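PDB 2V57: TetR family transcriptional repressor LfrR, which represses transcription of the lfrRA operon by binding directly to the promoter region of lfrR-lfrA. Local coordinates for residues B[90-95]-B[150-155]; B[161-166]-B[170-175]. All coordinates share one frame; numbering follows the deposited sequence.

Contact 1: residues B[90-95]-B[150-155]; sequences RRVVES and RVFWAL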
loop_
_atom_site.group_PDB
_atom_site.type_symbol
_atom_site.label_atom_id
_atom_site.label_comp_id
_atom_site.label_asym_id
_atom_site.label_seq_id
_atom_site.Cartn_x
_atom_site.Cartn_y
_atom_site.Cartn_z
ATOM N N ARG B 90 6.520 -15.064 14.458
ATOM C CA ARG B 90 7.737 -14.329 14.132
ATOM C C ARG B 90 8.409 -14.872 12.862
ATOM O O ARG B 90 8.824 -14.093 11.997
ATOM C CB ARG B 90 8.727 -14.334 15.295
ATOM C CG ARG B 90 10.056 -13.683 14.940
ATOM C CD ARG B 90 10.967 -13.567 16.161
ATOM N NE ARG B 90 10.474 -12.527 17.053
ATOM C CZ ARG B 90 10.973 -11.296 17.100
ATOM N NH1 ARG B 90 11.997 -10.969 16.324
ATOM N NH2 ARG B 90 10.450 -10.404 17.927
ATOM N N ARG B 91 8.502 -16.192 12.734
ATOM C CA ARG B 91 9.073 -16.786 11.524
ATOM C C ARG B 91 8.282 -16.382 10.272
ATOM O O ARG B 91 8.862 -16.101 9.221
ATOM C CB ARG B 91 9.135 -18.306 11.645
ATOM C CG ARG B 91 10.131 -18.811 12.678
ATOM C CD ARG B 91 10.454 -20.273 12.468
ATOM N NE ARG B 91 9.269 -21.124 12.505
ATOM C CZ ARG B 91 8.736 -21.603 13.627
ATOM N NH1 ARG B 91 9.285 -21.303 14.796
ATOM N NH2 ARG B 91 7.658 -22.386 13.592
ATOM N N VAL B 92 6.959 -16.343 10.393
ATOM C CA VAL B 92 6.113 -15.940 9.273
ATOM C C VAL B 92 6.370 -14.496 8.868
ATOM O O VAL B 92 6.523 -14.197 7.677
ATOM C CB VAL B 92 4.623 -16.163 9.583
ATOM C CG1 VAL B 92 3.742 -15.419 8.581
ATOM C CG2 VAL B 92 4.322 -17.672 9.586
ATOM N N VAL B 93 6.412 -13.603 9.856
ATOM C CA VAL B 93 6.744 -12.205 9.608
ATOM C C VAL B 93 8.099 -12.073 8.901
ATOM O O VAL B 93 8.222 -11.364 7.897
ATOM C CB VAL B 93 6.759 -11.374 10.917
ATOM C CG1 VAL B 93 7.308 -9.968 10.646
ATOM C CG2 VAL B 93 5.337 -11.290 11.531
ATOM N N GLU B 94 9.114 -12.752 9.430
ATOM C CA GLU B 94 10.438 -12.711 8.807
ATOM C C GLU B 94 10.394 -13.182 7.368
ATOM O O GLU B 94 10.969 -12.550 6.480
ATOM C CB GLU B 94 11.434 -13.567 9.601
ATOM C CG GLU B 94 11.787 -12.970 10.941
ATOM C CD GLU B 94 12.478 -13.954 11.858
ATOM O OE1 GLU B 94 12.413 -15.173 11.596
ATOM O OE2 GLU B 94 13.084 -13.511 12.854
ATOM N N SER B 95 9.708 -14.300 7.148
ATOM C CA SER B 95 9.615 -14.905 5.827
ATOM C C SER B 95 9.076 -13.911 4.802
ATOM O O SER B 95 9.591 -13.837 3.689
ATOM C CB SER B 95 8.760 -16.184 5.862
ATOM O OG SER B 95 7.353 -15.917 5.821
ATOM N N ARG B 150 -5.706 -7.606 5.930
ATOM C CA ARG B 150 -5.311 -6.276 5.469
ATOM C C ARG B 150 -4.370 -5.538 6.402
ATOM O O ARG B 150 -3.468 -4.845 5.944
ATOM C CB ARG B 150 -6.535 -5.421 5.208
ATOM C CG ARG B 150 -7.146 -5.742 3.880
ATOM C CD ARG B 150 -8.631 -5.592 3.907
ATOM N NE ARG B 150 -9.132 -5.788 2.561
ATOM C CZ ARG B 150 -10.406 -5.916 2.256
ATOM N NH1 ARG B 150 -11.318 -5.886 3.216
ATOM N NH2 ARG B 150 -10.759 -6.094 0.983
ATOM N N VAL B 151 -4.587 -5.669 7.703
ATOM C CA VAL B 151 -3.692 -5.070 8.668
ATOM C C VAL B 151 -2.320 -5.749 8.604
ATOM O O VAL B 151 -1.309 -5.081 8.631
ATOM C CB VAL B 151 -4.281 -5.099 10.096
ATOM C CG1 VAL B 151 -3.231 -4.680 11.135
ATOM C CG2 VAL B 151 -5.509 -4.174 10.173
ATOM N N PHE B 152 -2.294 -7.071 8.490
ATOM C CA PHE B 152 -1.024 -7.765 8.412
ATOM C C PHE B 152 -0.202 -7.222 7.262
ATOM O O PHE B 152 0.953 -6.858 7.431
ATOM C CB PHE B 152 -1.195 -9.278 8.223
ATOM C CG PHE B 152 0.120 -9.993 8.125
ATOM C CD1 PHE B 152 0.783 -10.429 9.272
ATOM C CD2 PHE B 152 0.734 -10.168 6.885
ATOM C CE1 PHE B 152 2.014 -11.070 9.169
ATOM C CE2 PHE B 152 1.963 -10.799 6.785
ATOM C CZ PHE B 152 2.597 -11.259 7.930
ATOM N N TRP B 153 -0.811 -7.131 6.091
ATOM C CA TRP B 153 -0.077 -6.683 4.915
ATOM C C TRP B 153 0.252 -5.196 4.972
ATOM O O TRP B 153 1.282 -4.771 4.466
ATOM C CB TRP B 153 -0.834 -7.070 3.636
ATOM C CG TRP B 153 -0.496 -8.466 3.292
ATOM C CD1 TRP B 153 -1.325 -9.537 3.297
ATOM C CD2 TRP B 153 0.819 -8.969 2.982
ATOM N NE1 TRP B 153 -0.624 -10.667 2.968
ATOM C CE2 TRP B 153 0.689 -10.345 2.759
ATOM C CE3 TRP B 153 2.075 -8.373 2.833
ATOM C CZ2 TRP B 153 1.783 -11.159 2.412
ATOM C CZ3 TRP B 153 3.160 -9.172 2.489
ATOM C CH2 TRP B 153 2.999 -10.557 2.276
ATOM N N ALA B 154 -0.608 -4.395 5.603
ATOM C CA ALA B 154 -0.282 -2.980 5.739
ATOM C C ALA B 154 0.935 -2.789 6.646
ATOM O O ALA B 154 1.815 -1.968 6.363
ATOM C CB ALA B 154 -1.484 -2.176 6.227
ATOM N N LEU B 155 0.991 -3.567 7.726
ATOM C CA LEU B 155 2.103 -3.488 8.639
ATOM C C LEU B 155 3.366 -4.014 7.957
ATOM O O LEU B 155 4.440 -3.481 8.176
ATOM C CB LEU B 155 1.835 -4.258 9.936
ATOM C CG LEU B 155 0.820 -3.704 10.937
ATOM C CD1 LEU B 155 0.615 -4.685 12.102
ATOM C CD2 LEU B 155 1.280 -2.372 11.468
#
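The ring of Phe152 reaches from helix 147-164 to two valines of helix 85-97, which meet it obliquely: Val93 CG2 lies 4.1 Å from Phe152 CE1, and Val92 CG1 approaches Phe152 CZ at 4.4 Å. On its own helix the phenylalanine also lies against the next residue: Phe152 CD2 stands 4.0 Å above one face of the Trp153 ring, offset toward its rim. Phenylalanine suits the place because the two backbones are well separated, the nearest CA atoms, of Val93 and Phe152, being 9.0 Å apart. With CG anti to the backbone N (chi1 179°), the ring is carried across that gap, whereas short, branched valines present compact methyl surfaces to it. All three residues are buried, and the contact is wholly apolar and fairly loose, with 95 Å² buried in all. Ser95 OG donates within its own helix to Val92 O at 2.7 Å. Around Phe152 and the valines, helix 128-134 adds Ile129, which touches both Val92 and Phe152, and Leu133 beside the ring. The contact thus belongs to the all-helical C-terminal domain of the TetR fold, where Val151, Ala154 and Leu155 of helix 147-164 pack against the same helix of the second subunit.

Contact 2: residues B[161-166]-B[170-175]; sequences EAAKDG and HQIVDA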
loop_
_atom_site.group_PDB
_atom_site.type_symbol
_atom_site.label_atom_id
_atom_site.label_comp_id
_atom_site.label_asym_id
_atom_site.label_seq_id
_atom_site.Cartn_x
_atom_site.Cartn_y
_atom_site.Cartn_z
ATOM N N GLU B 161 9.044 -0.176 4.121
ATOM C CA GLU B 161 9.363 1.249 4.070
ATOM C C GLU B 161 10.425 1.588 5.096
ATOM O O GLU B 161 11.383 2.306 4.798
ATOM C CB GLU B 161 8.121 2.104 4.329
ATOM C CG GLU B 161 6.930 1.779 3.455
ATOM C CD GLU B 161 6.887 2.595 2.192
ATOM O OE1 GLU B 161 7.960 2.815 1.590
ATOM O OE2 GLU B 161 5.774 3.022 1.804
ATOM N N ALA B 162 10.246 1.085 6.315
ATOM C CA ALA B 162 11.203 1.331 7.385
ATOM C C ALA B 162 12.581 0.803 6.992
ATOM O O ALA B 162 13.609 1.397 7.331
ATOM C CB ALA B 162 10.736 0.683 8.682
ATOM N N ALA B 163 12.583 -0.302 6.259
ATOM C CA ALA B 163 13.816 -0.955 5.824
ATOM C C ALA B 163 14.550 -0.142 4.763
ATOM O O ALA B 163 15.774 -0.107 4.747
ATOM C CB ALA B 163 13.522 -2.324 5.308
ATOM N N LYS B 164 13.807 0.489 3.862
ATOM C CA LYS B 164 14.420 1.412 2.916
ATOM C C LYS B 164 14.997 2.613 3.670
ATOM O O LYS B 164 15.959 3.238 3.217
ATOM C CB LYS B 164 13.412 1.871 1.854
ATOM C CG LYS B 164 12.758 0.743 1.077
ATOM C CD LYS B 164 11.745 1.259 0.054
ATOM C CE LYS B 164 12.358 1.353 -1.338
ATOM N NZ LYS B 164 11.323 1.440 -2.408
ATOM N N ASP B 165 14.418 2.923 4.830
ATOM C CA ASP B 165 14.889 4.032 5.655
ATOM C C ASP B 165 15.969 3.635 6.666
ATOM O O ASP B 165 16.233 4.370 7.618
ATOM C CB ASP B 165 13.726 4.700 6.391
ATOM C CG ASP B 165 12.993 5.704 5.532
ATOM O OD1 ASP B 165 13.534 6.102 4.478
ATOM O OD2 ASP B 165 11.873 6.100 5.913
ATOM N N GLY B 166 16.576 2.471 6.473
ATOM C CA GLY B 166 17.721 2.087 7.276
ATOM C C GLY B 166 17.426 1.418 8.607
ATOM O O GLY B 166 18.337 1.216 9.411
ATOM N N HIS B 170 16.009 -6.950 12.403
ATOM C CA HIS B 170 15.539 -7.503 13.671
ATOM C C HIS B 170 14.565 -6.569 14.379
ATOM O O HIS B 170 13.602 -7.028 15.001
ATOM C CB HIS B 170 16.711 -7.832 14.598
ATOM C CG HIS B 170 16.302 -8.531 15.859
ATOM N ND1 HIS B 170 16.019 -7.856 17.027
ATOM C CD2 HIS B 170 16.128 -9.846 16.135
ATOM C CE1 HIS B 170 15.687 -8.723 17.968
ATOM N NE2 HIS B 170 15.745 -9.939 17.452
ATOM N N GLN B 171 14.826 -5.268 14.277
ATOM C CA GLN B 171 14.017 -4.233 14.916
ATOM C C GLN B 171 12.654 -4.064 14.238
ATOM O O GLN B 171 11.652 -3.832 14.903
ATOM C CB GLN B 171 14.779 -2.909 14.888
ATOM C CG GLN B 171 14.386 -1.905 15.949
ATOM C CD GLN B 171 15.150 -0.605 15.788
ATOM O OE1 GLN B 171 15.980 -0.474 14.888
ATOM N NE2 GLN B 171 14.868 0.362 16.652
ATOM N N ILE B 172 12.626 -4.168 12.913
ATOM C CA ILE B 172 11.381 -4.146 12.171
ATOM C C ILE B 172 10.509 -5.342 12.552
ATOM O O ILE B 172 9.295 -5.216 12.719
ATOM C CB ILE B 172 11.638 -4.138 10.640
ATOM C CG1 ILE B 172 12.358 -2.843 10.248
ATOM C CG2 ILE B 172 10.324 -4.288 9.861
ATOM C CD1 ILE B 172 12.853 -2.816 8.814
ATOM N N VAL B 173 11.128 -6.506 12.693
ATOM C CA VAL B 173 10.370 -7.696 13.065
ATOM C C VAL B 173 9.765 -7.520 14.463
ATOM O O VAL B 173 8.571 -7.751 14.663
ATOM C CB VAL B 173 11.217 -8.966 12.946
ATOM C CG1 VAL B 173 10.468 -10.178 13.493
ATOM C CG2 VAL B 173 11.604 -9.192 11.491
ATOM N N ASP B 174 10.569 -7.061 15.416
ATOM C CA ASP B 174 10.056 -6.759 16.754
ATOM C C ASP B 174 8.878 -5.771 16.728
ATOM O O ASP B 174 7.909 -5.940 17.456
ATOM C CB ASP B 174 11.148 -6.174 17.649
ATOM C CG ASP B 174 12.211 -7.191 18.033
ATOM O OD1 ASP B 174 12.081 -8.392 17.689
ATOM O OD2 ASP B 174 13.189 -6.775 18.682
ATOM N N ALA B 175 8.992 -4.717 15.921
ATOM C CA ALA B 175 7.953 -3.691 15.862
ATOM C C ALA B 175 6.680 -4.237 15.236
ATOM O O ALA B 175 5.578 -3.995 15.734
ATOM C CB ALA B 175 8.444 -2.456 15.096
#
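A helical hairpin of two roughly antiparallel helices, the last two of the chain, brings Ile172 against Ala162 and Ala163 just before helix 147-164 ends in a Schellman motif. Gly166 is the C-prime residue of that motif: its N bonds to Ala163 O at 3.2 Å, while Met167 N reaches back to Ala162 O. The positive phi of Gly166 (85°) would press a side chain against the preceding carbonyl oxygen, so glycine fits here and lets the chain turn toward helix 169-182.

The whole contact rests on one branch of Ile172. Its CG1 is anti to the carbonyl carbon (chi1 -64°) and the chain is extended beyond it (chi2 171°), which sends the terminal methyl to the surface of the other helix. There Ile172 CD1 meets Ala163 CB at 3.6 Å and touches the backbone as well, lying 3.6 Å from Ala163 N. Ala162 CB is 4.1 Å from the same Ile172 CD1, with Ile172 CG1 only slightly farther off. Small side chains are what permit this: the nearest CA atoms, of Ala162 and Ile172, are 7.3 Å apart, and alanine leaves room for the isoleucine methyl to reach the helix backbone. Ala162 and Ile172 are buried, but Ala163 lies at the exposed margin.

Met167, in the turn, touches both Ala162 and Ile172, and Leu97 of helix 85-97 also packs on Ile172. The second subunit lies close by, its Arg150 forming a salt bridge with Asp165 and packing on Ala162, while its Pro144 and Trp147 meet Gln171 and Ala175 of helix 169-182.

From the N terminus, the chain first passes through the DNA-binding helix-turn-helix at 34-53, then reaches helix 85-97. Contact 1 closes a long excursion of 54 residues, about half of them helical, when helix 147-164 returns to that helix. Contact 2 follows in series, neither nested in the first nor crossing it, and closes only the short turn between helices 147-164 and 169-182. Helix 147-164 is thus common to both, and the contact centres lie 12 Å apart. A salt bridge from Arg90 NH2 to Asp174 OD1 (2.6 Å) joins helix 85-97 directly to helix 169-182, so the three helices are tied pairwise, beside the second subunit.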